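Local coordinates for fluoroacetyl-CoA-specific thioesterase-like domain-containing protein (Thermanaerovibrio acidaminovorans, PDB 3QOO), which is of unknown function but has a hot-dog fold and resembles fluoroacetyl-CoA-specific thioesterases, so it may hydrolyse an acyl-CoA thioester, at residues 20-25 with 77-82; 81-86 with 105-110. One frame throughout, in Å; residues are numbered along the deposited sequence. Where two conformers were deposited one is given.

Contact 1. Residues 20-25 with 77-82. With NA (sodium ion), chain B.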
ATOM      1  N   LYS A  20      -0.094   6.093  15.641  1.00 16.92           N
ATOM      2  CA  LYS A  20       0.759   4.979  15.343  1.00 17.62           C
ATOM      3  C   LYS A  20       2.195   5.412  15.599  1.00 15.03           C
ATOM      4  O   LYS A  20       2.637   6.381  14.981  1.00 14.84           O
ATOM      5  CB  LYS A  20       0.531   4.633  13.861  1.00 19.34           C
ATOM      6  CG  LYS A  20       1.481   3.741  13.219  1.00 22.97           C
ATOM      7  CD  LYS A  20       1.410   2.342  13.699  1.00 26.15           C
ATOM      8  CE  LYS A  20       2.447   1.522  12.954  1.00 27.79           C
ATOM      9  NZ  LYS A  20       2.516   0.100  13.417  1.00 29.70           N
ATOM     10  N   LYS A  21       2.930   4.686  16.442  1.00 13.93           N
ATOM     11  CA  LYS A  21       4.353   4.952  16.650  1.00 14.94           C
ATOM     12  C   LYS A  21       5.163   4.235  15.565  1.00 13.34           C
ATOM     13  O   LYS A  21       4.956   3.047  15.278  1.00 16.45           O
ATOM     14  CB  LYS A  21       4.848   4.494  18.033  1.00 16.59           C
ATOM     15  CG  LYS A  21       6.183   5.173  18.376  1.00 19.95           C
ATOM     16  CD  LYS A  21       6.619   4.993  19.764  1.00 21.33           C
ATOM     17  CE  LYS A  21       5.639   5.559  20.702  1.00 18.80           C
ATOM     18  NZ  LYS A  21       5.792   7.012  20.939  1.00 18.24           N
ATOM     19  N   VAL A  22       6.094   4.941  14.958  1.00 11.67           N
ATOM     20  CA  VAL A  22       6.890   4.333  13.885  1.00 10.63           C
ATOM     21  C   VAL A  22       7.935   3.423  14.511  1.00 10.43           C
ATOM     22  O   VAL A  22       8.815   3.872  15.252  1.00 11.41           O
ATOM     23  CB  VAL A  22       7.527   5.377  12.963  1.00 10.24           C
ATOM     24  CG1 VAL A  22       8.347   4.695  11.877  1.00 11.02           C
ATOM     25  CG2 VAL A  22       6.479   6.325  12.383  1.00 10.95           C
ATOM     26  N   SER A  23       7.888   2.145  14.144  1.00 10.47           N
ATOM     27  CA  SER A  23       8.789   1.125  14.651  1.00 10.62           C
ATOM     28  C   SER A  23       9.506   0.420  13.497  1.00 10.25           C
ATOM     29  O   SER A  23       9.173   0.619  12.337  1.00 10.97           O
ATOM     30  CB  SER A  23       8.061   0.119  15.523  1.00 11.77           C
ATOM     31  OG  SER A  23       7.246  -0.739  14.725  1.00 14.84           O
ATOM     32  N   VAL A  24      10.460  -0.433  13.835  0.58 10.88           N
ATOM     33  CA  VAL A  24      11.261  -1.092  12.804  0.58 11.36           C
ATOM     34  C   VAL A  24      10.370  -1.911  11.838  0.58 11.26           C
ATOM     35  O   VAL A  24      10.621  -1.951  10.636  0.58 13.01           O
ATOM     36  CB  VAL A  24      12.445  -1.918  13.427  0.58 11.89           C
ATOM     37  CG1 VAL A  24      11.922  -3.054  14.299  0.58 11.75           C
ATOM     38  CG2 VAL A  24      13.463  -2.375  12.345  0.58 14.32           C
ATOM     39  N   SER A  25       9.271  -2.502  12.329  1.00 11.81           N
ATOM     40  CA  SER A  25       8.399  -3.284  11.448  1.00 12.69           C
ATOM     41  C   SER A  25       7.642  -2.434  10.452  1.00 11.92           C
ATOM     42  O   SER A  25       7.107  -2.930   9.468  1.00 13.50           O
ATOM     43  CB  SER A  25       7.456  -4.151  12.242  1.00 13.00           C
ATOM     44  OG  SER A  25       6.555  -3.390  12.983  1.00 13.82           O
ATOM     45  N   ALA A  77       6.291  13.566   3.409  1.00  9.18           N
ATOM     46  CA  ALA A  77       7.451  13.880   4.196  1.00  9.28           C
ATOM     47  C   ALA A  77       7.759  12.686   5.105  1.00  9.63           C
ATOM     48  O   ALA A  77       6.886  11.877   5.406  1.00 10.30           O
ATOM     49  CB  ALA A  77       7.213  15.182   5.013  1.00 10.49           C
ATOM     50  N   PRO A  78       9.033  12.565   5.538  1.00 10.14           N
ATOM     51  CA  PRO A  78       9.412  11.378   6.270  1.00 10.91           C
ATOM     52  C   PRO A  78       8.867  11.348   7.700  1.00  9.82           C
ATOM     53  O   PRO A  78       9.015  12.309   8.443  1.00 12.07           O
ATOM     54  CB  PRO A  78      10.945  11.423   6.227  1.00 11.60           C
ATOM     55  CG  PRO A  78      11.268  12.906   6.134  1.00 11.63           C
ATOM     56  CD  PRO A  78      10.211  13.406   5.177  1.00 10.25           C
ATOM     57  N   ALA A  79       8.299  10.217   8.089  1.00  9.86           N
ATOM     58  CA  ALA A  79       7.888   9.939   9.467  1.00 10.08           C
ATOM     59  C   ALA A  79       8.954   9.023  10.056  1.00  9.67           C
ATOM     60  O   ALA A  79       8.979   7.828   9.786  1.00 10.43           O
ATOM     61  CB  ALA A  79       6.501   9.296   9.498  1.00 10.59           C
ATOM     62  N   VAL A  80       9.863   9.600  10.823  1.00 10.26           N
ATOM     63  CA  VAL A  80      11.033   8.873  11.304  1.00 11.55           C
ATOM     64  C   VAL A  80      10.656   7.832  12.378  1.00 10.51           C
ATOM     65  O   VAL A  80       9.656   7.959  13.092  1.00 10.63           O
ATOM     66  CB  VAL A  80      12.051   9.932  11.909  1.00 12.14           C
ATOM     67  CG1 VAL A  80      11.554  10.524  13.215  1.00 12.88           C
ATOM     68  CG2 VAL A  80      13.469   9.385  12.082  1.00 15.01           C
ATOM     69  N   LEU A  81      11.515   6.825  12.521  1.00 11.58           N
ATOM     70  CA  LEU A  81      11.419   5.924  13.649  1.00 11.78           C
ATOM     71  C   LEU A  81      11.235   6.729  14.944  1.00 12.33           C
ATOM     72  O   LEU A  81      11.943   7.700  15.185  1.00 13.00           O
ATOM     73  CB  LEU A  81      12.710   5.147  13.807  1.00 12.60           C
ATOM     74  CG  LEU A  81      12.923   4.018  12.856  1.00 14.49           C
ATOM     75  CD1 LEU A  81      14.443   3.722  12.866  1.00 15.69           C
ATOM     76  CD2 LEU A  81      12.101   2.807  13.276  1.00 13.92           C
ATOM     77  N   GLY A  82      10.295   6.296  15.775  1.00 12.48           N
ATOM     78  CA  GLY A  82      10.007   6.927  17.072  1.00 13.30           C
ATOM     79  C   GLY A  82       9.003   8.066  16.968  1.00 12.74           C
ATOM     80  O   GLY A  82       8.537   8.576  17.995  1.00 15.34           O
TER
HETATM   81 NA    NA B 136       6.538  -3.010  15.336  1.00 16.03          NA
HETATM   82  O   HOH W   1       8.329   7.808  20.516  1.00 30.10           O
HETATM   83  O   HOH W   2       8.923  -3.586  15.326  1.00 14.88           O
HETATM   84  O   HOH W   3       4.310  -2.248  15.274  1.00 24.59           O
HETATM   85  O   HOH W   4       5.877  -5.298  15.634  1.00 24.02           O
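V22 meets the loop 77-82 with CG1 anti to its own backbone N (chi1 180°) and CG2 anti to its carbonyl carbon, a setting that spreads the two methyls on the side facing the other segment. They straddle the peptide oxygen of V80: V22 CB lies 3.3 Å from V80 O, and both methyls touch that oxygen as well. CG2 continues to the methyl of A79, whereas CG1 is directed to L81, whose CA it meets at 3.8 Å. L81 starts out away from 20-25, yet its branch CD2 returns to lie against the backbone, with L81 CD2 3.5 Å from S23 C and also touching V24 N.

One direct hydrogen bond ties the two backbones. G82 N donates to V22 O over 2.9 Å, almost straight at the hydrogen (171°). At the outer edge K21 bends at its last two torsions, and water 1 accepts from K21 NZ while donating to G82 O. The ammonium also forms a salt bridge with D84, and M39 packs on V22.

S23 turns its side chain away from 77-82. Its OG, held between backbone N and carbonyl carbon (chi1 73°), binds sodium at 2.5 Å; S25 OG, placed the same way, binds the ion at 2.4 Å. Three waters complete the five ligands seen, and water 2 also accepts from S25 N. S23 OG has a further hydrogen bond to D26.

The arrangement is loop packing at the end of strand 15-21, the outermost of the hot-dog sheet within this chain on that side: 20-25 runs out of the strand and crosses the connection leading to strand 84-95, with the two-serine sodium site on its far side.

Contact 2. Residues 81-86 with 105-110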
ATOM      1  N   LEU A  81      11.515   6.825  12.521  1.00 11.58           N
ATOM      2  CA  LEU A  81      11.419   5.924  13.649  1.00 11.78           C
ATOM      3  C   LEU A  81      11.235   6.729  14.944  1.00 12.33           C
ATOM      4  O   LEU A  81      11.943   7.700  15.185  1.00 13.00           O
ATOM      5  CB  LEU A  81      12.710   5.147  13.807  1.00 12.60           C
ATOM      6  CG  LEU A  81      12.923   4.018  12.856  1.00 14.49           C
ATOM      7  CD1 LEU A  81      14.443   3.722  12.866  1.00 15.69           C
ATOM      8  CD2 LEU A  81      12.101   2.807  13.276  1.00 13.92           C
ATOM      9  N   GLY A  82      10.295   6.296  15.775  1.00 12.48           N
ATOM     10  CA  GLY A  82      10.007   6.927  17.072  1.00 13.30           C
ATOM     11  C   GLY A  82       9.003   8.066  16.968  1.00 12.74           C
ATOM     12  O   GLY A  82       8.537   8.576  17.995  1.00 15.34           O
ATOM     13  N   ASP A  83       8.667   8.479  15.751  1.00 12.84           N
ATOM     14  CA  ASP A  83       7.612   9.471  15.536  1.00 12.64           C
ATOM     15  C   ASP A  83       6.272   8.885  15.878  1.00 12.60           C
ATOM     16  O   ASP A  83       6.086   7.698  15.770  1.00 13.27           O
ATOM     17  CB  ASP A  83       7.603   9.826  14.059  1.00 13.00           C
ATOM     18  CG  ASP A  83       6.872  11.104  13.715  1.00 13.90           C
ATOM     19  OD1 ASP A  83       6.579  11.947  14.596  1.00 14.76           O
ATOM     20  OD2 ASP A  83       6.659  11.305  12.489  1.00 14.37           O
ATOM     21  N   ASP A  84       5.358   9.733  16.337  1.00 12.93           N
ATOM     22  CA  ASP A  84       3.955   9.370  16.509  1.00 12.50           C
ATOM     23  C   ASP A  84       3.172  10.023  15.417  1.00 11.96           C
ATOM     24  O   ASP A  84       3.121  11.253  15.307  1.00 13.70           O
ATOM     25  CB  ASP A  84       3.444   9.774  17.878  1.00 14.01           C
ATOM     26  CG  ASP A  84       3.960   8.855  18.917  1.00 15.59           C
ATOM     27  OD1 ASP A  84       3.625   7.664  18.845  1.00 19.31           O
ATOM     28  OD2 ASP A  84       4.691   9.309  19.787  1.00 20.14           O
ATOM     29  N   VAL A  85       2.566   9.201  14.591  1.00 11.14           N
ATOM     30  CA  VAL A  85       1.792   9.631  13.436  1.00 11.71           C
ATOM     31  C   VAL A  85       0.300   9.453  13.683  1.00 11.75           C
ATOM     32  O   VAL A  85      -0.151   8.343  13.958  1.00 12.59           O
ATOM     33  CB  VAL A  85       2.221   8.856  12.154  1.00 11.58           C
ATOM     34  CG1 VAL A  85       1.470   9.365  10.960  1.00 12.52           C
ATOM     35  CG2 VAL A  85       3.729   8.980  11.940  1.00 12.27           C
ATOM     36  N   THR A  86      -0.429  10.565  13.616  1.00 11.60           N
ATOM     37  CA  THR A  86      -1.883  10.530  13.761  1.00 11.91           C
ATOM     38  C   THR A  86      -2.513  10.321  12.382  1.00 10.65           C
ATOM     39  O   THR A  86      -2.327  11.134  11.479  1.00 11.28           O
ATOM     40  CB  THR A  86      -2.403  11.810  14.404  1.00 12.65           C
ATOM     41  OG1 THR A  86      -1.784  11.937  15.676  1.00 15.89           O
ATOM     42  CG2 THR A  86      -3.910  11.827  14.539  1.00 14.82           C
ATOM     43  N   ALA A 105      -2.303  11.569   7.268  1.00  8.69           N
ATOM     44  CA  ALA A 105      -1.361  11.201   8.312  1.00  9.91           C
ATOM     45  C   ALA A 105      -0.508  12.406   8.615  1.00 10.13           C
ATOM     46  O   ALA A 105       0.107  12.991   7.729  1.00 10.12           O
ATOM     47  CB  ALA A 105      -0.513  10.008   7.870  1.00 10.72           C
ATOM     48  N   ASP A 106      -0.439  12.750   9.899  0.56 10.67           N
ATOM     49  CA  ASP A 106       0.246  13.939  10.367  0.56 11.46           C
ATOM     50  C   ASP A 106       1.063  13.585  11.595  0.56 11.93           C
ATOM     51  O   ASP A 106       0.778  12.635  12.320  0.56 11.45           O
ATOM     52  CB  ASP A 106      -0.779  15.021  10.753  0.56 12.51           C
ATOM     53  CG  ASP A 106      -1.783  15.295   9.659  0.56 15.59           C
ATOM     54  OD1 ASP A 106      -2.985  14.958   9.821  0.56 20.58           O
ATOM     55  OD2 ASP A 106      -1.379  15.821   8.628  0.56 17.81           O
ATOM     56  N   ASP A 107       2.092  14.356  11.841  1.00 13.61           N
ATOM     57  CA  ASP A 107       2.792  14.260  13.086  1.00 16.07           C
ATOM     58  C   ASP A 107       2.944  15.655  13.607  1.00 17.83           C
ATOM     59  O   ASP A 107       2.406  16.602  13.030  1.00 15.92           O
ATOM     60  CB  ASP A 107       4.087  13.470  12.895  1.00 16.93           C
ATOM     61  CG  ASP A 107       5.170  14.219  12.097  1.00 14.81           C
ATOM     62  OD1 ASP A 107       5.047  15.445  11.890  1.00 14.90           O
ATOM     63  OD2 ASP A 107       6.140  13.572  11.637  1.00 16.93           O
ATOM     64  N   PRO A 108       3.646  15.806  14.726  1.00 20.92           N
ATOM     65  CA  PRO A 108       3.770  17.133  15.317  1.00 20.95           C
ATOM     66  C   PRO A 108       4.355  18.206  14.387  1.00 19.16           C
ATOM     67  O   PRO A 108       4.163  19.412  14.609  1.00 19.90           O
ATOM     68  CB  PRO A 108       4.741  16.893  16.485  1.00 22.03           C
ATOM     69  CG  PRO A 108       4.589  15.422  16.792  1.00 23.47           C
ATOM     70  CD  PRO A 108       4.362  14.770  15.499  1.00 22.56           C
ATOM     71  N   HIS A 109       5.091  17.779  13.373  1.00 16.42           N
ATOM     72  CA  HIS A 109       5.737  18.702  12.478  1.00 15.07           C
ATOM     73  C   HIS A 109       4.946  18.993  11.228  1.00 14.39           C
ATOM     74  O   HIS A 109       5.321  19.855  10.489  1.00 16.45           O
ATOM     75  CB  HIS A 109       7.125  18.187  12.118  1.00 15.33           C
ATOM     76  CG  HIS A 109       8.004  18.053  13.307  1.00 16.72           C
ATOM     77  ND1 HIS A 109       8.689  19.126  13.838  1.00 21.05           N
ATOM     78  CD2 HIS A 109       8.229  17.013  14.134  1.00 19.49           C
ATOM     79  CE1 HIS A 109       9.335  18.731  14.919  1.00 21.01           C
ATOM     80  NE2 HIS A 109       9.068  17.454  15.122  1.00 21.66           N
ATOM     81  N   GLY A 110       3.836  18.316  11.018  1.00 12.88           N
ATOM     82  CA  GLY A 110       2.981  18.527   9.861  1.00 12.07           C
ATOM     83  C   GLY A 110       2.604  17.230   9.151  1.00 10.93           C
ATOM     84  O   GLY A 110       2.844  16.138   9.638  1.00 11.66           O
TER
HETATM   85  O   HOH W   5      -4.442  13.072  10.884  1.00 15.33           O
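D83 and D107 cross their side chains at about a right angle, the carboxylate planes turned 64° to each other. D83 OD2 and D107 OD2 are 2.5 Å apart, a separation consistent with a proton shared or held by one of the acids. D83 CG is anti to its backbone N (chi1 -163°), which carries CG over toward D107, at the end of strand 98-107, and both oxygens of D83 touch D107 CB. D107 OD1 faces other partners: H109 N meets it from above the carboxylate plane in an Asx turn, and R134 of the second subunit forms a salt bridge to it.

Farther along, V85 CG1 lies 3.7 Å from A105 CB, and V112 packs against both side chains. T86 and D106 form an antiparallel hydrogen-bonded pair: T86 N gives a 2.7 Å bond to D106 O, and D106 N returns one of 2.9 Å to T86 O. Water 5 sits between the two residues, 2.9 Å from T86 O and 2.6 Å from D106 OD1.

P108 CD packs on D84 O as the chain enters a type I turn, D107 to G110. Together these contacts form the open end of the 84-95/98-107 beta hairpin in the antiparallel hot-dog sheet.

Contacts 1 and 2 share L81 and G82 and have centres about 8 Å apart: the chain leaves the loop of the first and enters strand 84-95 in the second. That strand lies between 15-21 and 98-107 in the sheet, joining the two contacts. K21 NZ bridges to D84 OD2 at 2.8 Å, K20 N lies 2.8 Å from V85 O in a probable hydrogen bond, and A79 CB packs on V85 CG2 at 3.7 Å. Sodium belongs to contact 1, about 12 Å from the side chain of D84. Both contacts reach the second subunit, whose F135 touches V80 in one and D83, D107 and H109 in the other.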